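Local coordinates for imidazolonepropionase (PDB 2Q09), which catalyses the hydrolytic opening of imidazolone-5-propanoate to N-formimidoyl-L-glutamate, the third step of histidine degradation, at residues A260-L266 against V282-L287; T225-L230 against L254-F258; A208-V213 against L237-G241. All blocks are in the same frame, centred on the assembly; numbering follows the deposited sequence.

Contact 1 (A260-L266 against V282-L287); sequences ALSVDHL and VVATLL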
ATOM      1  N   ALA A 260     -14.355   5.870  -3.969  1.00 31.73           N
ATOM      2  CA  ALA A 260     -13.181   5.020  -3.809  1.00 31.01           C
ATOM      3  C   ALA A 260     -12.150   5.690  -2.911  1.00 29.84           C
ATOM      4  O   ALA A 260     -12.009   6.911  -2.915  1.00 29.70           O
ATOM      5  CB  ALA A 260     -12.565   4.728  -5.169  1.00 29.58           C
ATOM      6  N   LEU A 261     -11.433   4.888  -2.130  1.00 30.27           N
ATOM      7  CA  LEU A 261     -10.391   5.411  -1.255  1.00 27.99           C
ATOM      8  C   LEU A 261      -9.228   5.868  -2.137  1.00 27.66           C
ATOM      9  O   LEU A 261      -8.555   6.860  -1.847  1.00 25.88           O
ATOM     10  CB  LEU A 261      -9.900   4.325  -0.295  1.00 30.10           C
ATOM     11  CG  LEU A 261     -10.852   3.847   0.805  1.00 30.64           C
ATOM     12  CD1 LEU A 261     -10.262   2.641   1.509  1.00 31.45           C
ATOM     13  CD2 LEU A 261     -11.097   4.975   1.788  1.00 30.43           C
ATOM     14  N   SER A 262      -9.011   5.138  -3.229  1.00 26.44           N
ATOM     15  CA  SER A 262      -7.923   5.460  -4.147  1.00 27.11           C
ATOM     16  C   SER A 262      -8.048   4.707  -5.466  1.00 26.51           C
ATOM     17  O   SER A 262      -8.784   3.721  -5.566  1.00 26.05           O
ATOM     18  CB  SER A 262      -6.580   5.075  -3.519  1.00 27.87           C
ATOM     19  OG  SER A 262      -6.436   3.658  -3.527  1.00 30.08           O
ATOM     20  N   VAL A 263      -7.332   5.195  -6.475  1.00 25.32           N
ATOM     21  CA  VAL A 263      -7.273   4.555  -7.786  1.00 26.24           C
ATOM     22  C   VAL A 263      -5.774   4.393  -7.980  1.00 26.90           C
ATOM     23  O   VAL A 263      -5.012   5.321  -7.704  1.00 25.75           O
ATOM     24  CB  VAL A 263      -7.884   5.426  -8.911  1.00 27.02           C
ATOM     25  CG1 VAL A 263      -9.404   5.363  -8.838  1.00 26.68           C
ATOM     26  CG2 VAL A 263      -7.414   6.858  -8.791  1.00 24.33           C
ATOM     27  N   ASP A 264      -5.344   3.225  -8.446  1.00 28.28           N
ATOM     28  CA  ASP A 264      -3.913   2.961  -8.576  1.00 29.97           C
ATOM     29  C   ASP A 264      -3.378   2.653  -9.978  1.00 30.25           C
ATOM     30  O   ASP A 264      -4.037   1.996 -10.772  1.00 30.60           O
ATOM     31  CB  ASP A 264      -3.536   1.824  -7.618  1.00 30.68           C
ATOM     32  CG  ASP A 264      -4.137   2.001  -6.221  1.00 31.45           C
ATOM     33  OD1 ASP A 264      -3.645   1.357  -5.275  1.00 30.98           O
ATOM     34  OD2 ASP A 264      -5.112   2.765  -6.057  1.00 31.28           O
ATOM     35  N   HIS A 265      -2.150   3.123 -10.235  1.00 30.99           N
ATOM     36  CA  HIS A 265      -1.417   3.007 -11.508  1.00 30.28           C
ATOM     37  C   HIS A 265      -1.612   4.313 -12.274  1.00 30.87           C
ATOM     38  O   HIS A 265      -0.737   5.177 -12.257  1.00 29.99           O
ATOM     39  CB  HIS A 265      -1.881   1.802 -12.331  1.00 29.60           C
ATOM     40  CG  HIS A 265      -1.278   0.507 -11.881  1.00 30.79           C
ATOM     41  ND1 HIS A 265       0.082   0.274 -11.912  1.00 29.85           N
ATOM     42  CD2 HIS A 265      -1.845  -0.614 -11.377  1.00 29.71           C
ATOM     43  CE1 HIS A 265       0.328  -0.938 -11.444  1.00 29.02           C
ATOM     44  NE2 HIS A 265      -0.822  -1.497 -11.112  1.00 29.60           N
ATOM     45  N   LEU A 266      -2.747   4.453 -12.957  1.00 31.63           N
ATOM     46  CA  LEU A 266      -3.080   5.694 -13.649  1.00 31.68           C
ATOM     47  C   LEU A 266      -2.225   6.171 -14.823  1.00 32.54           C
ATOM     48  O   LEU A 266      -2.300   7.346 -15.184  1.00 32.73           O
ATOM     49  CB  LEU A 266      -3.150   6.819 -12.609  1.00 32.17           C
ATOM     50  CG  LEU A 266      -4.217   6.788 -11.504  1.00 33.95           C
ATOM     51  CD1 LEU A 266      -4.564   5.368 -11.098  1.00 36.61           C
ATOM     52  CD2 LEU A 266      -3.707   7.572 -10.313  1.00 33.44           C
ATOM     53  N   VAL A 282     -10.448  11.501  -3.863  1.00 28.96           N
ATOM     54  CA  VAL A 282      -9.849  10.187  -4.047  1.00 26.98           C
ATOM     55  C   VAL A 282      -8.328  10.348  -4.106  1.00 25.57           C
ATOM     56  O   VAL A 282      -7.823  11.337  -4.636  1.00 23.43           O
ATOM     57  CB  VAL A 282     -10.365   9.537  -5.363  1.00 27.67           C
ATOM     58  CG1 VAL A 282      -9.746   8.166  -5.563  1.00 26.36           C
ATOM     59  CG2 VAL A 282     -11.891   9.434  -5.319  1.00 28.87           C
ATOM     60  N   VAL A 283      -7.596   9.390  -3.551  1.00 23.94           N
ATOM     61  CA  VAL A 283      -6.141   9.460  -3.586  1.00 22.82           C
ATOM     62  C   VAL A 283      -5.640   8.754  -4.843  1.00 23.28           C
ATOM     63  O   VAL A 283      -6.158   7.699  -5.222  1.00 22.44           O
ATOM     64  CB  VAL A 283      -5.509   8.784  -2.352  1.00 22.99           C
ATOM     65  CG1 VAL A 283      -3.989   8.749  -2.491  1.00 22.88           C
ATOM     66  CG2 VAL A 283      -5.890   9.540  -1.085  1.00 24.04           C
ATOM     67  N   ALA A 284      -4.647   9.344  -5.500  1.00 21.81           N
ATOM     68  CA  ALA A 284      -4.069   8.739  -6.694  1.00 22.36           C
ATOM     69  C   ALA A 284      -2.805   8.011  -6.239  1.00 22.28           C
ATOM     70  O   ALA A 284      -1.871   8.634  -5.728  1.00 22.46           O
ATOM     71  CB  ALA A 284      -3.723   9.817  -7.729  1.00 21.21           C
ATOM     72  N   THR A 285      -2.774   6.696  -6.415  1.00 21.96           N
ATOM     73  CA  THR A 285      -1.615   5.930  -5.989  1.00 21.07           C
ATOM     74  C   THR A 285      -0.675   5.611  -7.145  1.00 20.34           C
ATOM     75  O   THR A 285      -1.050   4.950  -8.114  1.00 20.84           O
ATOM     76  CB  THR A 285      -2.037   4.620  -5.296  1.00 23.27           C
ATOM     77  OG1 THR A 285      -2.853   4.926  -4.157  1.00 23.08           O
ATOM     78  CG2 THR A 285      -0.797   3.852  -4.807  1.00 21.25           C
ATOM     79  N   LEU A 286       0.549   6.103  -7.039  1.00 18.92           N
ATOM     80  CA  LEU A 286       1.564   5.876  -8.062  1.00 18.79           C
ATOM     81  C   LEU A 286       2.342   4.605  -7.745  1.00 18.33           C
ATOM     82  O   LEU A 286       2.732   4.369  -6.599  1.00 18.69           O
ATOM     83  CB  LEU A 286       2.509   7.074  -8.119  1.00 19.41           C
ATOM     84  CG  LEU A 286       1.794   8.409  -8.394  1.00 20.36           C
ATOM     85  CD1 LEU A 286       2.800   9.550  -8.342  1.00 23.02           C
ATOM     86  CD2 LEU A 286       1.116   8.361  -9.771  1.00 21.53           C
ATOM     87  N   LEU A 287       2.566   3.789  -8.770  1.00 17.82           N
ATOM     88  CA  LEU A 287       3.275   2.521  -8.612  1.00 17.82           C
ATOM     89  C   LEU A 287       4.424   2.523  -9.610  1.00 18.51           C
ATOM     90  O   LEU A 287       4.359   1.877 -10.660  1.00 17.42           O
ATOM     91  CB  LEU A 287       2.302   1.370  -8.887  1.00 19.00           C
ATOM     92  CG  LEU A 287       1.067   1.418  -7.970  1.00 19.35           C
ATOM     93  CD1 LEU A 287       0.049   0.383  -8.429  1.00 20.06           C
ATOM     94  CD2 LEU A 287       1.471   1.144  -6.524  1.00 18.52           C
TER
HETATM   95  O   HOH W   1      -3.558   2.856  -2.737  1.00 27.51           O
HETATM   96  O   HOH W   2       1.729   4.593 -11.389  1.00 20.19           O
HETATM   97  O   HOH W   3       2.400   1.550 -12.729  1.00 26.29           O
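Ser262, Val263 and Asp264 pair in parallel with Val283, Ala284 and Thr285, two neighbouring strands of the amidohydrolase TIM barrel linked through helix 271-280 as a beta-alpha-beta unit. The backbone ladder runs from Leu261 O, which accepts from Val283 N, through Val263 N to Val283 O and Thr285 N to Val263 O, as far as His265 N to Thr285 O. Its third rung, Thr285 N to Val263 O at 2.9 Å, is practically straight (178°).

Apolar contacts line the face of Val263 and Ala284, which helix 251-257 partly covers. Here the side chains of Val282 and Val263 cross at about a right angle, Val282 CG1 lying 4.2 Å from Val263 CG2, while Leu266 CD2 presses on Ala284 CB at 3.4 Å, closer than normal van der Waals contact.

Polar groups gather on the other face. Asp264 and Thr285 lie alongside one another, with Asp264 CG 3.5 Å from Thr285 CB. Ser262 OG donates to the syn lone pair of Asp264 OD2 (3.0 Å), and a water bonds to both Ser262 OG and Thr285 OG1. Asp264 OD1 is hydrogen-bonded to ND1 of His72, an iron ligand, making Asp264 a second-shell residue that can hold that imidazole in place.

His265 belongs to the inhibitor pocket; Leu287 CD1 sits over one face of its ring, 3.3 Å from the centroid and 11° off the normal.

Contact 2 (T225-L230 against L254-F258); sequences TEQVYL and LAANF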
ATOM      1  N   THR A 225     -17.004  -3.945 -13.411  1.00 33.83           N
ATOM      2  CA  THR A 225     -16.383  -3.293 -12.265  1.00 34.07           C
ATOM      3  C   THR A 225     -17.474  -2.665 -11.407  1.00 34.17           C
ATOM      4  O   THR A 225     -17.420  -2.712 -10.182  1.00 33.08           O
ATOM      5  CB  THR A 225     -15.390  -2.189 -12.715  1.00 33.93           C
ATOM      6  OG1 THR A 225     -14.316  -2.777 -13.464  1.00 33.27           O
ATOM      7  CG2 THR A 225     -14.819  -1.462 -11.507  1.00 34.12           C
ATOM      8  N   GLU A 226     -18.475  -2.087 -12.059  1.00 34.36           N
ATOM      9  CA  GLU A 226     -19.570  -1.456 -11.341  1.00 35.81           C
ATOM     10  C   GLU A 226     -20.357  -2.465 -10.517  1.00 34.11           C
ATOM     11  O   GLU A 226     -20.800  -2.158  -9.416  1.00 34.44           O
ATOM     12  CB  GLU A 226     -20.504  -0.761 -12.321  1.00 37.99           C
ATOM     13  CG  GLU A 226     -21.787  -0.275 -11.694  1.00 42.38           C
ATOM     14  CD  GLU A 226     -22.639   0.490 -12.675  1.00 46.72           C
ATOM     15  OE1 GLU A 226     -22.867  -0.024 -13.788  1.00 47.81           O
ATOM     16  OE2 GLU A 226     -23.084   1.600 -12.329  1.00 48.58           O
ATOM     17  N   GLN A 227     -20.532  -3.667 -11.059  1.00 35.13           N
ATOM     18  CA  GLN A 227     -21.259  -4.716 -10.358  1.00 36.17           C
ATOM     19  C   GLN A 227     -20.569  -5.038  -9.038  1.00 35.87           C
ATOM     20  O   GLN A 227     -21.218  -5.224  -8.011  1.00 35.52           O
ATOM     21  CB  GLN A 227     -21.336  -5.973 -11.231  1.00 37.92           C
ATOM     22  CG  GLN A 227     -22.315  -5.862 -12.390  1.00 40.40           C
ATOM     23  CD  GLN A 227     -23.714  -5.516 -11.928  1.00 41.72           C
ATOM     24  OE1 GLN A 227     -24.152  -4.374 -12.040  1.00 42.39           O
ATOM     25  NE2 GLN A 227     -24.416  -6.499 -11.384  1.00 43.14           N
ATOM     26  N   VAL A 228     -19.243  -5.101  -9.066  1.00 35.71           N
ATOM     27  CA  VAL A 228     -18.478  -5.390  -7.862  1.00 34.92           C
ATOM     28  C   VAL A 228     -18.637  -4.301  -6.807  1.00 33.93           C
ATOM     29  O   VAL A 228     -18.977  -4.599  -5.666  1.00 33.86           O
ATOM     30  CB  VAL A 228     -16.982  -5.568  -8.185  1.00 35.33           C
ATOM     31  CG1 VAL A 228     -16.167  -5.562  -6.897  1.00 35.66           C
ATOM     32  CG2 VAL A 228     -16.767  -6.877  -8.929  1.00 36.10           C
ATOM     33  N   TYR A 229     -18.390  -3.047  -7.179  1.00 34.20           N
ATOM     34  CA  TYR A 229     -18.518  -1.940  -6.231  1.00 34.95           C
ATOM     35  C   TYR A 229     -19.900  -1.903  -5.589  1.00 33.81           C
ATOM     36  O   TYR A 229     -20.046  -1.513  -4.429  1.00 33.53           O
ATOM     37  CB  TYR A 229     -18.233  -0.597  -6.917  1.00 35.25           C
ATOM     38  CG  TYR A 229     -16.790  -0.411  -7.340  1.00 37.56           C
ATOM     39  CD1 TYR A 229     -15.791  -1.259  -6.872  1.00 37.54           C
ATOM     40  CD2 TYR A 229     -16.423   0.627  -8.197  1.00 37.85           C
ATOM     41  CE1 TYR A 229     -14.460  -1.080  -7.245  1.00 37.88           C
ATOM     42  CE2 TYR A 229     -15.099   0.811  -8.575  1.00 38.47           C
ATOM     43  CZ  TYR A 229     -14.123  -0.045  -8.097  1.00 38.25           C
ATOM     44  OH  TYR A 229     -12.808   0.129  -8.473  1.00 37.75           O
ATOM     45  N   LEU A 230     -20.913  -2.303  -6.349  1.00 34.74           N
ATOM     46  CA  LEU A 230     -22.278  -2.321  -5.831  1.00 36.43           C
ATOM     47  C   LEU A 230     -22.399  -3.313  -4.683  1.00 36.36           C
ATOM     48  O   LEU A 230     -23.010  -3.024  -3.654  1.00 36.19           O
ATOM     49  CB  LEU A 230     -23.260  -2.697  -6.940  1.00 36.95           C
ATOM     50  CG  LEU A 230     -23.585  -1.568  -7.915  1.00 37.54           C
ATOM     51  CD1 LEU A 230     -24.442  -2.100  -9.048  1.00 39.24           C
ATOM     52  CD2 LEU A 230     -24.311  -0.454  -7.174  1.00 38.47           C
ATOM     53  N   LEU A 254     -15.525   6.136 -12.478  1.00 36.62           N
ATOM     54  CA  LEU A 254     -16.513   5.261 -11.858  1.00 35.99           C
ATOM     55  C   LEU A 254     -16.167   5.101 -10.382  1.00 35.76           C
ATOM     56  O   LEU A 254     -17.024   5.244  -9.504  1.00 34.12           O
ATOM     57  CB  LEU A 254     -16.508   3.893 -12.544  1.00 35.71           C
ATOM     58  CG  LEU A 254     -17.355   2.793 -11.897  1.00 35.66           C
ATOM     59  CD1 LEU A 254     -18.832   3.170 -11.933  1.00 34.95           C
ATOM     60  CD2 LEU A 254     -17.119   1.488 -12.639  1.00 35.44           C
ATOM     61  N   ALA A 255     -14.899   4.805 -10.116  1.00 35.57           N
ATOM     62  CA  ALA A 255     -14.425   4.630  -8.752  1.00 35.41           C
ATOM     63  C   ALA A 255     -14.675   5.894  -7.940  1.00 35.42           C
ATOM     64  O   ALA A 255     -15.111   5.827  -6.789  1.00 35.64           O
ATOM     65  CB  ALA A 255     -12.934   4.288  -8.757  1.00 35.31           C
ATOM     66  N   ALA A 256     -14.405   7.049  -8.541  1.00 35.83           N
ATOM     67  CA  ALA A 256     -14.616   8.316  -7.853  1.00 36.71           C
ATOM     68  C   ALA A 256     -16.093   8.497  -7.503  1.00 37.62           C
ATOM     69  O   ALA A 256     -16.426   9.044  -6.453  1.00 38.61           O
ATOM     70  CB  ALA A 256     -14.133   9.477  -8.724  1.00 34.75           C
ATOM     71  N   ASN A 257     -16.980   8.037  -8.381  1.00 38.81           N
ATOM     72  CA  ASN A 257     -18.413   8.163  -8.138  1.00 39.90           C
ATOM     73  C   ASN A 257     -18.890   7.221  -7.046  1.00 40.30           C
ATOM     74  O   ASN A 257     -19.971   7.394  -6.491  1.00 40.06           O
ATOM     75  CB  ASN A 257     -19.202   7.904  -9.420  1.00 41.94           C
ATOM     76  CG  ASN A 257     -19.010   8.999 -10.449  1.00 43.66           C
ATOM     77  OD1 ASN A 257     -18.875  10.173 -10.104  1.00 45.14           O
ATOM     78  ND2 ASN A 257     -19.013   8.626 -11.723  1.00 44.63           N
ATOM     79  N   PHE A 258     -18.072   6.222  -6.737  1.00 38.61           N
ATOM     80  CA  PHE A 258     -18.388   5.251  -5.701  1.00 38.14           C
ATOM     81  C   PHE A 258     -17.663   5.596  -4.406  1.00 37.44           C
ATOM     82  O   PHE A 258     -17.717   4.841  -3.438  1.00 37.35           O
ATOM     83  CB  PHE A 258     -17.998   3.842  -6.165  1.00 37.72           C
ATOM     84  CG  PHE A 258     -19.132   3.074  -6.790  1.00 38.02           C
ATOM     85  CD1 PHE A 258     -20.064   2.416  -5.994  1.00 38.85           C
ATOM     86  CD2 PHE A 258     -19.277   3.019  -8.172  1.00 38.53           C
ATOM     87  CE1 PHE A 258     -21.125   1.718  -6.562  1.00 38.51           C
ATOM     88  CE2 PHE A 258     -20.339   2.323  -8.752  1.00 39.62           C
ATOM     89  CZ  PHE A 258     -21.264   1.668  -7.940  1.00 39.47           C
TER
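Tyr229 and Phe258 meet as a T-shaped pair, and the rest of the contact, in which helix 222-234 meets helix 251-257 and Phe258 just after it, is arranged around them. The edge of the tyrosine ring is directed at the face of the phenylalanine ring, the centroids of Tyr229 and Phe258 being 5.4 Å apart and the planes 64° from each other. The nearest ring atoms are Tyr229 CD2 and Phe258 CD2, at 3.7 Å. The same phenylalanine face also receives the root of the tyrosine side chain: Tyr229 CB stands over its centre, 3.6 Å from the Phe258 centroid and 9° off the normal, a CH-pi contact. Because Tyr229 CG is placed beside its own backbone N (chi1 -68°), the ring continues past Phe258 towards Ala255, where Tyr229 CE2 comes within 4.1 Å of Ala255 CB.

Leu230 approaches the phenylalanine differently, its CD2 lying in the ring plane at the rim, 3.8 Å from Phe258 CZ. Nearby, the Glu226 side chain runs at about a right angle to that of Phe258, with Glu226 CG 4.2 Å from Phe258 CE2. One turn back, Leu254 and Thr225 slide past each other in opposite directions, and Leu254 CD2 rests 3.9 Å from Thr225 CG2.

Both helices belong to the layer outside the TIM barrel. The hydroxyls look elsewhere for partners: Tyr229 OH bonds to Lys240 O on the barrel strand beneath, and Thr225 OG1 to the carbonyl O of Ser221, four residues earlier. With no hydrogen bond running between the two segments, the contact between them rests on ring orientation and apolar fit, while the tyrosine hydroxyl ties the aromatic pair to the barrel wall.

Contact 3 (A208-V213 against L237-G241); sequences ADAVDV and LAVKG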
ATOM      1  N   ALA A 208     -12.184  -8.760   5.025  1.00 24.34           N
ATOM      2  CA  ALA A 208     -11.819  -7.716   4.070  1.00 26.64           C
ATOM      3  C   ALA A 208     -12.096  -6.289   4.533  1.00 26.57           C
ATOM      4  O   ALA A 208     -13.211  -5.965   4.931  1.00 28.47           O
ATOM      5  CB  ALA A 208     -12.528  -7.967   2.736  1.00 25.19           C
ATOM      6  N   ASP A 209     -11.077  -5.439   4.474  1.00 26.63           N
ATOM      7  CA  ASP A 209     -11.230  -4.043   4.864  1.00 26.62           C
ATOM      8  C   ASP A 209     -11.630  -3.224   3.642  1.00 27.16           C
ATOM      9  O   ASP A 209     -12.150  -2.116   3.777  1.00 29.72           O
ATOM     10  CB  ASP A 209      -9.927  -3.493   5.453  1.00 25.75           C
ATOM     11  CG  ASP A 209      -9.519  -4.208   6.720  1.00 26.82           C
ATOM     12  OD1 ASP A 209     -10.403  -4.442   7.573  1.00 26.48           O
ATOM     13  OD2 ASP A 209      -8.319  -4.531   6.868  1.00 25.18           O
ATOM     14  N   ALA A 210     -11.393  -3.772   2.455  1.00 25.15           N
ATOM     15  CA  ALA A 210     -11.736  -3.078   1.216  1.00 24.73           C
ATOM     16  C   ALA A 210     -11.836  -4.043   0.040  1.00 25.29           C
ATOM     17  O   ALA A 210     -11.436  -5.207   0.151  1.00 24.82           O
ATOM     18  CB  ALA A 210     -10.698  -2.005   0.914  1.00 23.07           C
ATOM     19  N   VAL A 211     -12.395  -3.555  -1.068  1.00 24.64           N
ATOM     20  CA  VAL A 211     -12.550  -4.344  -2.288  1.00 27.10           C
ATOM     21  C   VAL A 211     -11.873  -3.609  -3.443  1.00 27.36           C
ATOM     22  O   VAL A 211     -12.084  -2.412  -3.632  1.00 28.80           O
ATOM     23  CB  VAL A 211     -14.038  -4.576  -2.635  1.00 26.92           C
ATOM     24  CG1 VAL A 211     -14.161  -5.357  -3.933  1.00 28.74           C
ATOM     25  CG2 VAL A 211     -14.718  -5.322  -1.506  1.00 29.06           C
ATOM     26  N   ASP A 212     -11.075  -4.348  -4.210  1.00 28.19           N
ATOM     27  CA  ASP A 212     -10.299  -3.815  -5.332  1.00 29.99           C
ATOM     28  C   ASP A 212     -10.740  -4.489  -6.635  1.00 30.40           C
ATOM     29  O   ASP A 212     -11.383  -5.541  -6.606  1.00 29.93           O
ATOM     30  CB  ASP A 212      -8.812  -4.107  -5.070  1.00 30.89           C
ATOM     31  CG  ASP A 212      -7.864  -3.271  -5.919  1.00 33.96           C
ATOM     32  OD1 ASP A 212      -8.297  -2.646  -6.914  1.00 32.45           O
ATOM     33  OD2 ASP A 212      -6.660  -3.258  -5.581  1.00 34.34           O
ATOM     34  N   VAL A 213     -10.379  -3.892  -7.767  1.00 31.10           N
ATOM     35  CA  VAL A 213     -10.739  -4.429  -9.080  1.00 32.05           C
ATOM     36  C   VAL A 213      -9.721  -4.068 -10.157  1.00 32.70           C
ATOM     37  O   VAL A 213      -9.194  -2.960 -10.180  1.00 31.48           O
ATOM     38  CB  VAL A 213     -12.110  -3.890  -9.556  1.00 32.66           C
ATOM     39  CG1 VAL A 213     -12.371  -4.332 -10.986  1.00 32.59           C
ATOM     40  CG2 VAL A 213     -13.226  -4.382  -8.641  1.00 35.30           C
ATOM     41  N   LEU A 237     -18.229  -2.143   2.621  1.00 34.44           N
ATOM     42  CA  LEU A 237     -16.793  -2.269   2.420  1.00 33.52           C
ATOM     43  C   LEU A 237     -16.305  -1.165   1.493  1.00 32.52           C
ATOM     44  O   LEU A 237     -16.947  -0.865   0.490  1.00 31.07           O
ATOM     45  CB  LEU A 237     -16.452  -3.624   1.796  1.00 32.57           C
ATOM     46  CG  LEU A 237     -16.894  -4.894   2.527  1.00 32.41           C
ATOM     47  CD1 LEU A 237     -16.477  -6.104   1.720  1.00 34.46           C
ATOM     48  CD2 LEU A 237     -16.276  -4.939   3.914  1.00 31.78           C
ATOM     49  N   ALA A 238     -15.166  -0.573   1.834  1.00 30.44           N
ATOM     50  CA  ALA A 238     -14.573   0.494   1.034  1.00 30.13           C
ATOM     51  C   ALA A 238     -14.101  -0.090  -0.294  1.00 29.90           C
ATOM     52  O   ALA A 238     -13.819  -1.286  -0.381  1.00 27.99           O
ATOM     53  CB  ALA A 238     -13.397   1.109   1.787  1.00 29.90           C
ATOM     54  N   VAL A 239     -14.023   0.740  -1.333  1.00 29.26           N
ATOM     55  CA  VAL A 239     -13.575   0.256  -2.635  1.00 29.96           C
ATOM     56  C   VAL A 239     -12.366   1.031  -3.166  1.00 30.31           C
ATOM     57  O   VAL A 239     -12.043   2.126  -2.690  1.00 30.57           O
ATOM     58  CB  VAL A 239     -14.710   0.322  -3.693  1.00 31.00           C
ATOM     59  CG1 VAL A 239     -15.851  -0.593  -3.279  1.00 30.65           C
ATOM     60  CG2 VAL A 239     -15.210   1.758  -3.855  1.00 31.96           C
ATOM     61  N   LYS A 240     -11.696   0.438  -4.150  1.00 29.32           N
ATOM     62  CA  LYS A 240     -10.528   1.033  -4.789  1.00 30.19           C
ATOM     63  C   LYS A 240     -10.353   0.270  -6.097  1.00 30.72           C
ATOM     64  O   LYS A 240     -11.146  -0.624  -6.404  1.00 30.69           O
ATOM     65  CB  LYS A 240      -9.279   0.855  -3.920  1.00 29.44           C
ATOM     66  CG  LYS A 240      -8.787  -0.585  -3.842  1.00 29.64           C
ATOM     67  CD  LYS A 240      -7.534  -0.719  -2.989  1.00 27.94           C
ATOM     68  CE  LYS A 240      -7.841  -0.423  -1.525  1.00 27.74           C
ATOM     69  NZ  LYS A 240      -6.643  -0.610  -0.663  1.00 28.22           N
ATOM     70  N   GLY A 241      -9.332   0.607  -6.875  1.00 31.82           N
ATOM     71  CA  GLY A 241      -9.147  -0.112  -8.122  1.00 33.32           C
ATOM     72  C   GLY A 241      -7.847   0.102  -8.869  1.00 34.53           C
ATOM     73  O   GLY A 241      -7.202   1.148  -8.752  1.00 33.47           O
TER
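Lys240 and Asp212 lie against each other on adjacent, loosely bonded parallel strands, and the lysine can be followed outward from its backbone. Its CB packs near Ser262 O of the next strand along. A chi1 of 70° sets CG between the backbone N and the carbonyl carbon, bringing Lys240 CG to 3.5 Å from Asp212 CG. The following atom, Lys240 CD, passes Asp212 OD2 at 3.7 Å; the chain then bends at chi3 (67°), and Lys240 CE reaches Ala210 CB at 4.1 Å. At the tip, NZ forms a salt bridge with Glu139 and a weak hydrogen bond with Thr172 OG1. Lys240 NZ stays 5.6 Å from Asp212 OD2, which instead pairs with Lys141.

Beneath these side chains, Val211 N donates to Ala238 O at 2.8 Å, and Lys240 N makes a bent bond (135°) to Val211 O at 2.9 Å. Val211 CG2 meets Leu237 CD1 at 3.8 Å, away from these buried charges. Asp212 OD1, which accepts from Val213 N, also makes a weak hydrogen bond with His242 ND1. Consecutive parallel strands joined by a helix, here 222-234, with a metal-binding histidine, His242, on the strand are the pattern of the amidohydrolase TIM barrel.

Overall arrangement
Contacts 1 and 3 are buried strand pairings in the barrel wall, whereas contact 2, about 20 Å from the centre of the chain, is a partly buried contact between helices outside it. Strands 238-243 and 262-265 are neighbours, so the two strand contacts continue one another through Leu261 N to Val239 O and Asp264 N to Gly241 O. Contact 2 uses the helices that lead into these same two strands. Its chemistry is aromatic and aliphatic; contacts 1 and 3 combine backbone bonds with polar groups turned inward. Contact 1 reaches both the inhibitor and the iron's second shell, contact 3 places Asp212 beside the metal site, and in contact 2 the Tyr229 side chain stays about 12 Å from the iron.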